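Local structure of glycoside Hydrolase Family 43_12 (Metagenome, 7JVH) at residues 475-488 and 500-512. The protein probably hydrolyses glycosidic bonds in plant cell-wall polysaccharides or their fragments, as a gut-metagenome member of glycoside hydrolase family 43, subfamily 12. Residues are numbered along the deposited sequence; the frame is centred on the assembly and turned at random.
Sequences VQTEGKEQVLVLEK and TEIVAKEPIGKLK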
loop_
_atom_site.group_PDB
_atom_site.type_symbol
_atom_site.label_atom_id
_atom_site.label_comp_id
_atom_site.label_asym_id
_atom_site.label_seq_id
_atom_site.Cartn_x
_atom_site.Cartn_y
_atom_site.Cartn_z
ATOM N N VAL A 475 -23.305 13.281 9.980
ATOM C CA VAL A 475 -24.602 13.912 10.107
ATOM C C VAL A 475 -25.594 12.777 10.201
ATOM O O VAL A 475 -25.512 11.825 9.442
ATOM C CB VAL A 475 -24.948 14.819 8.893
ATOM C CG1 VAL A 475 -26.347 15.419 8.985
ATOM C CG2 VAL A 475 -23.907 15.905 8.734
ATOM N N GLN A 476 -26.531 12.894 11.147
ATOM C CA GLN A 476 -27.613 11.936 11.347
ATOM C C GLN A 476 -28.910 12.711 11.554
ATOM O O GLN A 476 -28.886 13.923 11.593
ATOM C CB GLN A 476 -27.304 11.053 12.551
ATOM C CG GLN A 476 -26.016 10.260 12.392
ATOM C CD GLN A 476 -25.708 9.370 13.576
ATOM O OE1 GLN A 476 -26.599 8.960 14.304
ATOM N NE2 GLN A 476 -24.435 9.080 13.781
ATOM N N THR A 477 -30.027 11.985 11.669
ATOM C CA THR A 477 -31.350 12.573 11.883
ATOM C C THR A 477 -31.955 12.058 13.186
ATOM O O THR A 477 -31.809 10.891 13.526
ATOM C CB THR A 477 -32.336 12.246 10.739
ATOM O OG1 THR A 477 -31.730 12.504 9.460
ATOM C CG2 THR A 477 -33.618 13.073 10.864
ATOM N N GLU A 478 -32.627 12.963 13.907
ATOM C CA GLU A 478 -33.338 12.675 15.149
ATOM C C GLU A 478 -34.520 13.641 15.205
ATOM O O GLU A 478 -34.331 14.839 15.395
ATOM C CB GLU A 478 -32.428 12.862 16.362
ATOM C CG GLU A 478 -31.214 11.941 16.362
ATOM C CD GLU A 478 -30.350 12.069 17.606
ATOM O OE1 GLU A 478 -30.752 12.741 18.563
ATOM O OE2 GLU A 478 -29.246 11.508 17.610
ATOM N N GLY A 479 -35.734 13.106 15.022
ATOM C CA GLY A 479 -36.927 13.893 14.789
ATOM C C GLY A 479 -36.911 14.336 13.331
ATOM O O GLY A 479 -36.589 13.551 12.432
ATOM N N LYS A 480 -37.275 15.599 13.097
ATOM C CA LYS A 480 -37.149 16.222 11.782
ATOM C C LYS A 480 -36.029 17.247 11.914
ATOM O O LYS A 480 -36.173 18.429 11.564
ATOM C CB LYS A 480 -38.470 16.860 11.309
ATOM C CG LYS A 480 -38.418 17.423 9.871
ATOM C CD LYS A 480 -37.851 16.424 8.860
ATOM C CE LYS A 480 -37.740 17.038 7.477
ATOM N NZ LYS A 480 -36.558 17.931 7.394
ATOM N N GLU A 481 -34.906 16.764 12.446
ATOM C CA GLU A 481 -33.723 17.549 12.705
ATOM C C GLU A 481 -32.469 16.700 12.512
ATOM O O GLU A 481 -32.440 15.516 12.849
ATOM C CB GLU A 481 -33.761 18.105 14.128
ATOM C CG GLU A 481 -34.515 19.429 14.239
ATOM C CD GLU A 481 -34.100 20.232 15.462
ATOM O OE1 GLU A 481 -32.877 20.161 15.811
ATOM O OE2 GLU A 481 -34.986 20.924 16.053
ATOM N N GLN A 482 -31.420 17.341 11.986
ATOM C CA GLN A 482 -30.118 16.722 11.832
ATOM C C GLN A 482 -29.207 17.032 13.006
ATOM O O GLN A 482 -29.315 18.081 13.626
ATOM C CB GLN A 482 -29.483 17.093 10.494
ATOM C CG GLN A 482 -30.084 16.357 9.305
ATOM C CD GLN A 482 -31.510 16.754 9.050
ATOM O OE1 GLN A 482 -31.807 17.926 9.068
ATOM N NE2 GLN A 482 -32.387 15.799 8.822
ATOM N N VAL A 483 -28.297 16.093 13.286
ATOM C CA VAL A 483 -27.327 16.185 14.366
ATOM C C VAL A 483 -25.973 15.754 13.810
ATOM O O VAL A 483 -25.907 15.070 12.800
ATOM C CB VAL A 483 -27.714 15.279 15.542
ATOM C CG1 VAL A 483 -29.026 15.725 16.129
ATOM C CG2 VAL A 483 -27.788 13.819 15.086
ATOM N N LEU A 484 -24.896 16.168 14.477
ATOM C CA LEU A 484 -23.574 15.689 14.158
ATOM C C LEU A 484 -23.068 14.834 15.295
ATOM O O LEU A 484 -23.151 15.227 16.456
ATOM C CB LEU A 484 -22.588 16.839 13.875
ATOM C CG LEU A 484 -22.565 17.477 12.500
ATOM C CD1 LEU A 484 -21.560 18.622 12.522
ATOM C CD2 LEU A 484 -22.223 16.465 11.414
ATOM N N VAL A 485 -22.543 13.654 14.942
ATOM C CA VAL A 485 -22.058 12.684 15.898
ATOM C C VAL A 485 -20.602 12.320 15.561
ATOM O O VAL A 485 -20.280 12.001 14.419
ATOM C CB VAL A 485 -22.958 11.431 15.914
ATOM C CG1 VAL A 485 -22.443 10.384 16.908
ATOM C CG2 VAL A 485 -24.396 11.819 16.246
ATOM N N LEU A 486 -19.737 12.417 16.575
ATOM C CA LEU A 486 -18.359 12.010 16.495
ATOM C C LEU A 486 -18.210 10.735 17.340
ATOM O O LEU A 486 -18.522 10.736 18.536
ATOM C CB LEU A 486 -17.443 13.108 17.016
ATOM C CG LEU A 486 -15.927 12.921 16.927
ATOM C CD1 LEU A 486 -15.426 12.799 15.508
ATOM C CD2 LEU A 486 -15.250 14.103 17.616
ATOM N N GLU A 487 -17.739 9.658 16.697
ATOM C CA GLU A 487 -17.550 8.373 17.333
ATOM C C GLU A 487 -16.138 7.874 17.136
ATOM O O GLU A 487 -15.525 8.094 16.083
ATOM C CB GLU A 487 -18.519 7.351 16.750
ATOM C CG GLU A 487 -19.953 7.465 17.287
ATOM C CD GLU A 487 -20.950 6.690 16.456
ATOM O OE1 GLU A 487 -20.643 6.349 15.282
ATOM O OE2 GLU A 487 -22.048 6.419 16.977
ATOM N N LYS A 488 -15.620 7.194 18.164
ATOM C CA LYS A 488 -14.387 6.425 18.065
ATOM C C LYS A 488 -14.665 4.946 18.366
ATOM O O LYS A 488 -15.596 4.603 19.111
ATOM C CB LYS A 488 -13.347 6.962 19.038
ATOM C CG LYS A 488 -13.712 6.797 20.499
ATOM C CD LYS A 488 -12.605 7.280 21.399
ATOM C CE LYS A 488 -12.902 7.002 22.849
ATOM N NZ LYS A 488 -11.715 7.434 23.626
ATOM N N THR A 500 -17.761 0.921 20.373
ATOM C CA THR A 500 -17.895 2.240 19.792
ATOM C C THR A 500 -18.411 3.190 20.863
ATOM O O THR A 500 -19.373 2.888 21.548
ATOM C CB THR A 500 -18.833 2.242 18.574
ATOM O OG1 THR A 500 -18.344 1.305 17.590
ATOM C CG2 THR A 500 -18.908 3.654 17.952
ATOM N N GLU A 501 -17.733 4.335 21.011
ATOM C CA GLU A 501 -18.105 5.386 21.953
ATOM C C GLU A 501 -18.394 6.673 21.213
ATOM O O GLU A 501 -17.740 6.972 20.219
ATOM C CB GLU A 501 -16.976 5.642 22.937
ATOM C CG GLU A 501 -16.546 4.435 23.752
ATOM C CD GLU A 501 -15.631 4.856 24.907
ATOM O OE1 GLU A 501 -16.168 5.372 25.923
ATOM O OE2 GLU A 501 -14.379 4.704 24.789
ATOM N N ILE A 502 -19.388 7.423 21.700
ATOM C CA ILE A 502 -19.670 8.761 21.214
ATOM C C ILE A 502 -18.715 9.706 21.939
ATOM O O ILE A 502 -18.795 9.858 23.159
ATOM C CB ILE A 502 -21.126 9.194 21.483
ATOM C CG1 ILE A 502 -22.103 8.342 20.659
ATOM C CG2 ILE A 502 -21.316 10.671 21.152
ATOM C CD1 ILE A 502 -23.553 8.523 21.079
ATOM N N VAL A 503 -17.807 10.320 21.175
ATOM C CA VAL A 503 -16.858 11.290 21.698
ATOM C C VAL A 503 -17.545 12.639 21.923
ATOM O O VAL A 503 -17.354 13.268 22.958
ATOM C CB VAL A 503 -15.658 11.491 20.742
ATOM C CG1 VAL A 503 -14.734 12.573 21.267
ATOM C CG2 VAL A 503 -14.894 10.188 20.559
ATOM N N ALA A 504 -18.345 13.065 20.935
ATOM C CA ALA A 504 -19.039 14.334 20.931
ATOM C C ALA A 504 -20.311 14.261 20.079
ATOM O O ALA A 504 -20.468 13.364 19.245
ATOM C CB ALA A 504 -18.137 15.431 20.399
ATOM N N LYS A 505 -21.209 15.224 20.309
ATOM C CA LYS A 505 -22.495 15.315 19.611
ATOM C C LYS A 505 -23.043 16.738 19.735
ATOM O O LYS A 505 -23.043 17.300 20.821
ATOM C CB LYS A 505 -23.478 14.284 20.212
ATOM C CG LYS A 505 -24.818 14.205 19.513
ATOM C CD LYS A 505 -25.836 13.393 20.269
ATOM C CE LYS A 505 -27.174 13.467 19.549
ATOM N NZ LYS A 505 -28.197 12.503 20.066
ATOM N N GLU A 506 -23.492 17.305 18.610
ATOM C CA GLU A 506 -24.078 18.655 18.552
ATOM C C GLU A 506 -25.223 18.688 17.543
ATOM O O GLU A 506 -25.097 18.140 16.450
ATOM C CB GLU A 506 -23.050 19.720 18.123
ATOM C CG GLU A 506 -21.886 19.933 19.063
ATOM C CD GLU A 506 -22.265 20.587 20.377
ATOM O OE1 GLU A 506 -23.391 21.139 20.543
ATOM O OE2 GLU A 506 -21.401 20.550 21.280
ATOM N N PRO A 507 -26.367 19.333 17.867
ATOM C CA PRO A 507 -27.424 19.548 16.879
ATOM C C PRO A 507 -27.046 20.647 15.899
ATOM O O PRO A 507 -26.244 21.508 16.234
ATOM C CB PRO A 507 -28.616 19.973 17.732
ATOM C CG PRO A 507 -28.025 20.520 18.982
ATOM C CD PRO A 507 -26.698 19.869 19.198
ATOM N N ILE A 508 -27.614 20.605 14.689
ATOM C CA ILE A 508 -27.343 21.610 13.656
ATOM C C ILE A 508 -28.633 22.100 12.966
ATOM O O ILE A 508 -28.584 22.646 11.854
ATOM C CB ILE A 508 -26.355 21.055 12.606
ATOM C CG1 ILE A 508 -26.894 19.778 11.955
ATOM C CG2 ILE A 508 -25.025 20.731 13.260
ATOM C CD1 ILE A 508 -26.127 19.361 10.734
ATOM N N GLY A 509 -29.772 21.916 13.643
ATOM C CA GLY A 509 -31.078 22.245 13.127
ATOM C C GLY A 509 -31.424 21.405 11.911
ATOM O O GLY A 509 -30.891 20.296 11.688
ATOM N N LYS A 510 -32.292 21.987 11.082
ATOM C CA LYS A 510 -32.807 21.367 9.873
ATOM C C LYS A 510 -31.941 21.689 8.670
ATOM O O LYS A 510 -32.090 22.735 8.047
ATOM C CB LYS A 510 -34.218 21.878 9.610
ATOM C CG LYS A 510 -35.215 21.539 10.689
ATOM C CD LYS A 510 -36.627 21.513 10.108
ATOM C CE LYS A 510 -37.676 21.253 11.164
ATOM N NZ LYS A 510 -38.893 20.606 10.585
ATOM N N LEU A 511 -31.020 20.785 8.354
ATOM C CA LEU A 511 -30.068 20.981 7.274
ATOM C C LEU A 511 -30.768 21.276 5.934
ATOM O O LEU A 511 -31.332 20.380 5.314
ATOM C CB LEU A 511 -29.134 19.775 7.166
ATOM C CG LEU A 511 -27.771 20.048 6.556
ATOM C CD1 LEU A 511 -26.964 21.011 7.410
ATOM C CD2 LEU A 511 -27.026 18.723 6.392
ATOM N N LYS A 512 -30.785 22.557 5.544
ATOM C CA LYS A 512 -31.361 23.015 4.276
ATOM C C LYS A 512 -30.285 23.498 3.296
ATOM O O LYS A 512 -30.620 24.092 2.262
ATOM C CB LYS A 512 -32.370 24.146 4.521
ATOM C CG LYS A 512 -33.513 23.799 5.454
ATOM C CD LYS A 512 -34.545 24.895 5.504
ATOM C CE LYS A 512 -35.692 24.455 6.409
ATOM N NZ LYS A 512 -36.630 25.586 6.705
#
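Leu484 and Ile508 meet at about a right angle, Leu484 CD1 lying 4.1 Å from Ile508 CG2, and Val475 reaches the same cluster through CG1, which touches both Ile508 CD1 and Leu511 CD2. Further along this face Leu486, its CG swung opposite the backbone N (chi1 -176°), lays CD2 against Val503 CG1 at 4.0 Å. Beneath these side chains the two strands pair as an antiparallel hairpin, with nearly straight bonds from Leu484 N to Glu506 O and from Leu486 N to Ala504 O. A classic beta bulge interrupts the ladder: Val503 and Ala504 both face Leu486, whose O accepts Val503 N at 2.8 Å and, weakly, Ala504 N. At the start of strand 482-488, Gln482 bends at chi2 (67°) and brings OE1 to Leu511 N at 3.1 Å, while its backbone N donates to Gly509 O and its O accepts from Ile508 N. With an alanine in place of Gln482, Leu511 N would probably lose its side-chain acceptor and the turn after Ile508 would be tied less firmly to the strand. On the other face, the extended chain of Lys505 runs beside Val485 and ends in a salt bridge with Glu478, NZ standing 2.8 Å from OE2 on its syn lone pair and bonding OE1 weakly. Back on the leucine face, at the far end, Lys488 NZ and Glu501 OE2 make only a long salt bridge of 4.0 Å. Within the C-terminal concanavalin A-like domain, strand 501-507 is the edge of a six-stranded antiparallel sheet and strand 482-489 joins it to strand 469-477; the leucine face packs on Phe528 and Tyr530 of strand 525-531, in the other sheet of the beta sandwich.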